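Local coordinates for protein decapping nuclease RAI1 (PDB 5BTO) that removes NAD and other 5'-end caps from RNA, and hydrolyses 5'-triphosphate ends, using a divalent metal cation, and binds and stimulates the exoribonuclease RAT1, at residues 113-118 and 144-148; 130-136 and 360-366. All coordinates share one frame; numbering follows the deposited sequence.

Contact 1. Residues 113-118 and 144-148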
loop_
_atom_site.group_PDB
_atom_site.type_symbol
_atom_site.label_atom_id
_atom_site.label_comp_id
_atom_site.label_asym_id
_atom_site.label_seq_id
_atom_site.Cartn_x
_atom_site.Cartn_y
_atom_site.Cartn_z
ATOM N N THR A 113 23.227 -6.101 4.870
ATOM C CA THR A 113 22.858 -4.968 5.702
ATOM C C THR A 113 22.979 -5.291 7.180
ATOM O O THR A 113 23.499 -6.350 7.549
ATOM C CB THR A 113 21.414 -4.507 5.369
ATOM O OG1 THR A 113 21.134 -3.243 5.989
ATOM C CG2 THR A 113 20.398 -5.547 5.812
ATOM N N TYR A 114 22.524 -4.367 8.018
ATOM C CA TYR A 114 22.540 -4.546 9.470
ATOM C C TYR A 114 21.146 -4.865 10.017
ATOM O O TYR A 114 20.133 -4.319 9.573
ATOM C CB TYR A 114 23.071 -3.285 10.163
ATOM C CG TYR A 114 24.576 -3.206 10.260
ATOM C CD1 TYR A 114 25.262 -3.865 11.273
ATOM C CD2 TYR A 114 25.312 -2.460 9.356
ATOM C CE1 TYR A 114 26.636 -3.802 11.362
ATOM C CE2 TYR A 114 26.697 -2.390 9.441
ATOM C CZ TYR A 114 27.352 -3.058 10.450
ATOM O OH TYR A 114 28.729 -3.000 10.547
ATOM N N ARG A 115 21.111 -5.715 11.041
ATOM C CA ARG A 115 19.865 -6.118 11.676
ATOM C C ARG A 115 19.045 -4.943 12.162
ATOM O O ARG A 115 17.829 -4.952 12.038
ATOM C CB ARG A 115 20.150 -7.031 12.880
ATOM C CG ARG A 115 18.974 -7.136 13.858
ATOM C CD ARG A 115 19.364 -7.684 15.226
ATOM N NE ARG A 115 20.108 -6.739 16.056
ATOM C CZ ARG A 115 21.039 -7.102 16.933
ATOM N NH1 ARG A 115 21.344 -8.386 17.083
ATOM N NH2 ARG A 115 21.672 -6.187 17.654
ATOM N N GLY A 116 19.710 -3.943 12.737
ATOM C CA GLY A 116 19.005 -2.816 13.322
ATOM C C GLY A 116 18.212 -2.050 12.275
ATOM O O GLY A 116 17.139 -1.524 12.561
ATOM N N LEU A 117 18.736 -1.996 11.058
ATOM C CA LEU A 117 18.051 -1.262 10.003
ATOM C C LEU A 117 16.805 -2.030 9.564
ATOM O O LEU A 117 15.768 -1.433 9.267
ATOM C CB LEU A 117 18.985 -1.031 8.812
ATOM C CG LEU A 117 20.303 -0.324 9.166
ATOM C CD1 LEU A 117 21.200 -0.177 7.933
ATOM C CD2 LEU A 117 20.039 1.037 9.824
ATOM N N MET A 118 16.905 -3.355 9.520
ATOM C CA MET A 118 15.762 -4.177 9.140
ATOM C C MET A 118 14.706 -4.182 10.244
ATOM O O MET A 118 13.512 -4.202 9.972
ATOM C CB MET A 118 16.197 -5.594 8.760
ATOM C CG MET A 118 17.166 -5.629 7.569
ATOM S SD MET A 118 16.480 -4.899 6.051
ATOM C CE MET A 118 17.196 -3.266 6.097
ATOM N N PHE A 144 23.294 -3.278 -1.182
ATOM C CA PHE A 144 23.928 -2.920 0.082
ATOM C C PHE A 144 23.115 -1.808 0.723
ATOM O O PHE A 144 22.795 -0.812 0.067
ATOM C CB PHE A 144 25.380 -2.477 -0.161
ATOM C CG PHE A 144 26.250 -3.561 -0.733
ATOM C CD1 PHE A 144 26.169 -3.900 -2.078
ATOM C CD2 PHE A 144 27.146 -4.241 0.072
ATOM C CE1 PHE A 144 26.961 -4.903 -2.613
ATOM C CE2 PHE A 144 27.946 -5.247 -0.452
ATOM C CZ PHE A 144 27.851 -5.584 -1.791
ATOM N N ILE A 145 22.735 -1.995 1.988
ATOM C CA ILE A 145 21.839 -1.047 2.658
ATOM C C ILE A 145 22.444 -0.571 3.968
ATOM O O ILE A 145 22.815 -1.393 4.817
ATOM C CB ILE A 145 20.469 -1.694 2.949
ATOM C CG1 ILE A 145 19.849 -2.223 1.644
ATOM C CG2 ILE A 145 19.521 -0.693 3.648
ATOM C CD1 ILE A 145 18.478 -2.857 1.807
ATOM N N ASN A 146 22.561 0.746 4.135
ATOM C CA ASN A 146 22.997 1.310 5.413
ATOM C C ASN A 146 22.229 2.572 5.740
ATOM O O ASN A 146 21.580 3.154 4.874
ATOM C CB ASN A 146 24.499 1.629 5.429
ATOM C CG ASN A 146 25.043 1.791 6.858
ATOM O OD1 ASN A 146 24.406 1.373 7.830
ATOM N ND2 ASN A 146 26.209 2.397 6.987
ATOM N N SER A 147 22.307 3.003 6.991
ATOM C CA SER A 147 21.816 4.326 7.349
ATOM C C SER A 147 22.722 5.381 6.724
ATOM O O SER A 147 23.860 5.096 6.332
ATOM C CB SER A 147 21.810 4.496 8.868
ATOM O OG SER A 147 23.075 4.156 9.419
ATOM N N ASP A 148 22.220 6.607 6.633
ATOM C CA ASP A 148 23.011 7.695 6.087
ATOM C C ASP A 148 23.735 8.461 7.192
ATOM O O ASP A 148 23.110 8.966 8.127
ATOM C CB ASP A 148 22.125 8.635 5.278
ATOM C CG ASP A 148 22.920 9.718 4.577
ATOM O OD1 ASP A 148 23.542 9.431 3.533
ATOM O OD2 ASP A 148 22.915 10.862 5.066
#
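The Y114 ring approaches the N146 side-chain amide obliquely, with Y114 CD2 4.2 Å from N146 OD1. Other residues fix both flat groups: Y114 OH hydrogen-bonds to the carbonyl of D86, N146 ND2 to that of S85, and C89 and L90 of helix 87-101 also touch the ring. The polar link between the segments is the 2.8 Å hydrogen bond from T113 OG1 to I145 O, the hydroxyl standing 46° above the carbonyl plane. A first torsion of -169° places OG1 opposite the backbone N of T113 and brings it to 3.5 Å from I145 CB. With a valine at T113, I145 O would probably lose this donor and a methyl would be pressed against the carbonyl. L117 leans in from the first helical turn: its CD1 lies 3.4 Å from N146 CA and 3.5 Å from S147 N, a buried amide with no polar partner in the model, while CD2 reaches S147 CB. M118 CE adds a looser apolar touch on I145 CG2. Parallel strands 111-114 and 142-147 thus pack beside a strand-to-helix junction in the PD-(D/E)XK-type nuclease fold, where Y114, R115 and G116 bind substrate.

Contact 2. Residues 130-136 and 360-366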
loop_
_atom_site.group_PDB
_atom_site.type_symbol
_atom_site.label_atom_id
_atom_site.label_comp_id
_atom_site.label_asym_id
_atom_site.label_seq_id
_atom_site.Cartn_x
_atom_site.Cartn_y
_atom_site.Cartn_z
ATOM N N ASP A 130 8.344 7.453 14.076
ATOM C CA ASP A 130 9.794 7.328 13.950
ATOM C C ASP A 130 10.215 7.370 12.486
ATOM O O ASP A 130 9.765 6.549 11.688
ATOM C CB ASP A 130 10.297 6.016 14.574
ATOM C CG ASP A 130 10.055 5.939 16.075
ATOM O OD1 ASP A 130 9.859 6.995 16.720
ATOM O OD2 ASP A 130 10.080 4.809 16.616
ATOM N N PRO A 131 11.077 8.328 12.126
ATOM C CA PRO A 131 11.572 8.395 10.746
ATOM C C PRO A 131 12.517 7.248 10.413
ATOM O O PRO A 131 13.163 6.686 11.302
ATOM C CB PRO A 131 12.341 9.719 10.712
ATOM C CG PRO A 131 12.742 9.957 12.141
ATOM C CD PRO A 131 11.601 9.423 12.961
ATOM N N VAL A 132 12.573 6.893 9.133
ATOM C CA VAL A 132 13.537 5.921 8.633
ATOM C C VAL A 132 14.193 6.499 7.392
ATOM O O VAL A 132 13.514 7.021 6.504
ATOM C CB VAL A 132 12.873 4.578 8.264
ATOM C CG1 VAL A 132 13.911 3.593 7.718
ATOM C CG2 VAL A 132 12.170 3.976 9.470
ATOM N N ASP A 133 15.517 6.433 7.331
ATOM C CA ASP A 133 16.234 6.843 6.124
ATOM C C ASP A 133 17.375 5.877 5.842
ATOM O O ASP A 133 18.289 5.729 6.655
ATOM C CB ASP A 133 16.753 8.275 6.249
ATOM C CG ASP A 133 15.639 9.299 6.178
ATOM O OD1 ASP A 133 15.199 9.633 5.053
ATOM O OD2 ASP A 133 15.198 9.768 7.245
ATOM N N LEU A 134 17.305 5.205 4.698
ATOM C CA LEU A 134 18.316 4.222 4.336
ATOM C C LEU A 134 18.883 4.496 2.961
ATOM O O LEU A 134 18.158 4.890 2.048
ATOM C CB LEU A 134 17.723 2.819 4.352
ATOM C CG LEU A 134 17.001 2.370 5.626
ATOM C CD1 LEU A 134 16.268 1.066 5.368
ATOM C CD2 LEU A 134 18.002 2.226 6.778
ATOM N N ASN A 135 20.188 4.293 2.815
ATOM C CA ASN A 135 20.826 4.350 1.503
ATOM C C ASN A 135 20.909 2.936 0.954
ATOM O O ASN A 135 21.221 2.000 1.691
ATOM C CB ASN A 135 22.229 4.942 1.600
ATOM C CG ASN A 135 22.221 6.406 1.963
ATOM O OD1 ASN A 135 21.289 7.135 1.624
ATOM N ND2 ASN A 135 23.264 6.851 2.652
ATOM N N VAL A 136 20.614 2.775 -0.331
ATOM C CA VAL A 136 20.635 1.466 -0.954
ATOM C C VAL A 136 21.360 1.562 -2.275
ATOM O O VAL A 136 21.127 2.481 -3.054
ATOM C CB VAL A 136 19.214 0.941 -1.236
ATOM C CG1 VAL A 136 19.278 -0.468 -1.797
ATOM C CG2 VAL A 136 18.354 1.000 0.018
ATOM N N TYR A 360 20.120 4.787 -4.265
ATOM C CA TYR A 360 18.743 5.085 -3.873
ATOM C C TYR A 360 18.615 5.449 -2.386
ATOM O O TYR A 360 19.446 5.061 -1.552
ATOM C CB TYR A 360 17.822 3.896 -4.211
ATOM C CG TYR A 360 17.675 3.665 -5.698
ATOM C CD1 TYR A 360 18.616 2.924 -6.417
ATOM C CD2 TYR A 360 16.603 4.210 -6.396
ATOM C CE1 TYR A 360 18.483 2.746 -7.807
ATOM C CE2 TYR A 360 16.466 4.029 -7.759
ATOM C CZ TYR A 360 17.399 3.291 -8.458
ATOM O OH TYR A 360 17.235 3.143 -9.827
ATOM N N ARG A 361 17.576 6.223 -2.080
ATOM C CA ARG A 361 17.211 6.573 -0.712
ATOM C C ARG A 361 15.831 6.009 -0.413
ATOM O O ARG A 361 14.860 6.314 -1.109
ATOM C CB ARG A 361 17.212 8.097 -0.532
ATOM C CG ARG A 361 16.537 8.611 0.742
ATOM C CD ARG A 361 17.320 8.222 2.011
ATOM N NE ARG A 361 18.747 8.528 1.896
ATOM C CZ ARG A 361 19.260 9.755 1.865
ATOM N NH1 ARG A 361 18.470 10.818 1.931
ATOM N NH2 ARG A 361 20.572 9.923 1.750
ATOM N N VAL A 362 15.756 5.159 0.609
ATOM C CA VAL A 362 14.483 4.655 1.111
ATOM C C VAL A 362 14.141 5.489 2.333
ATOM O O VAL A 362 14.955 5.617 3.247
ATOM C CB VAL A 362 14.578 3.161 1.515
ATOM C CG1 VAL A 362 13.269 2.686 2.151
ATOM C CG2 VAL A 362 14.929 2.306 0.314
ATOM N N SER A 363 12.948 6.079 2.349
ATOM C CA SER A 363 12.605 6.987 3.433
ATOM C C SER A 363 11.175 6.795 3.905
ATOM O O SER A 363 10.243 6.684 3.100
ATOM C CB SER A 363 12.801 8.445 2.985
ATOM O OG SER A 363 12.491 9.347 4.034
ATOM N N PHE A 364 11.003 6.759 5.217
ATOM C CA PHE A 364 9.680 6.906 5.794
ATOM C C PHE A 364 9.598 8.245 6.500
ATOM O O PHE A 364 10.405 8.544 7.384
ATOM C CB PHE A 364 9.343 5.778 6.774
ATOM C CG PHE A 364 8.055 6.015 7.522
ATOM C CD1 PHE A 364 6.842 5.912 6.872
ATOM C CD2 PHE A 364 8.062 6.345 8.869
ATOM C CE1 PHE A 364 5.648 6.148 7.550
ATOM C CE2 PHE A 364 6.883 6.571 9.551
ATOM C CZ PHE A 364 5.671 6.470 8.898
ATOM N N ASP A 365 8.622 9.056 6.079
ATOM C CA ASP A 365 8.407 10.392 6.625
ATOM C C ASP A 365 7.182 10.400 7.538
ATOM O O ASP A 365 6.053 10.274 7.072
ATOM C CB ASP A 365 8.213 11.389 5.479
ATOM C CG ASP A 365 7.857 12.779 5.961
ATOM O OD1 ASP A 365 8.190 13.132 7.109
ATOM O OD2 ASP A 365 7.244 13.530 5.180
ATOM N N PRO A 366 7.401 10.536 8.850
ATOM C CA PRO A 366 6.277 10.472 9.787
ATOM C C PRO A 366 5.248 11.587 9.591
ATOM O O PRO A 366 4.062 11.371 9.847
ATOM C CB PRO A 366 6.952 10.629 11.150
ATOM C CG PRO A 366 8.346 10.178 10.946
ATOM C CD PRO A 366 8.702 10.562 9.538
HETATM O O HOH W 1 12.485 10.384 7.034
HETATM O O HOH W 2 15.648 11.147 2.887
#
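R361 and N135 run side by side on one face of an antiparallel strand pair, and the arginine shows how a long chain can fold back onto its neighbour. From CB, CG continues opposite the backbone N (chi1 166°); bends at the next two torsions then carry R361 CD over the partner strand, 3.4 Å from L134 O and 4.0 Å from D133 OD1. R361 NE and NH2 both donate to N135 OD1, each at 2.9 Å; N135 ND2 donates to D148 OD1, which helps fix the amide. This side-on grip keeps the oxygen in the guanidinium plane, although the amide plane is turned 36° from it. NH1 points elsewhere, to a water that also donates to D133 OD1. D133 OD1 is met from above its carboxylate plane by S363 OG at 2.9 Å, while D133 OD2 forms a salt bridge with R155. Beneath these polar groups, six backbone hydrogen bonds join the pairs V132-F364, L134-V362 and V136-Y360. The other face is largely apolar, with V136 CG2 3.7 Å from V362 CG2. Past the last bridge, D130 O lies in the plane of the F364 ring at its edge, 3.3 Å from CD2, and P366 CG packs 3.9 Å from P131 CD. Strand 370-375 continues the sheet beyond 359-365, strand 142-147 beyond 132-139, and I151 of helix 149-166 touches D133 and R361 on the polar face.

Both contacts draw on one mixed sheet, in which strands 132-139 and 142-147 are neighbours, yet they illustrate different ways of joining its parts. Contact 1 is buried near the centre of the chain and relies on apolar side chains and one hydroxyl at a strand-to-helix junction; contact 2 lies farther out, is partly exposed, and combines a regular backbone ladder with charged groups and bridging waters. The two meet directly: N146 O and N135 N, 2.7 Å apart, probably form a hydrogen bond, and D148 OD1 accepts from N135 ND2. L117 CD2 also packs 3.9 Å from L134 CD2, so the helix bearing substrate-binding residues rests against the strand of contact 2.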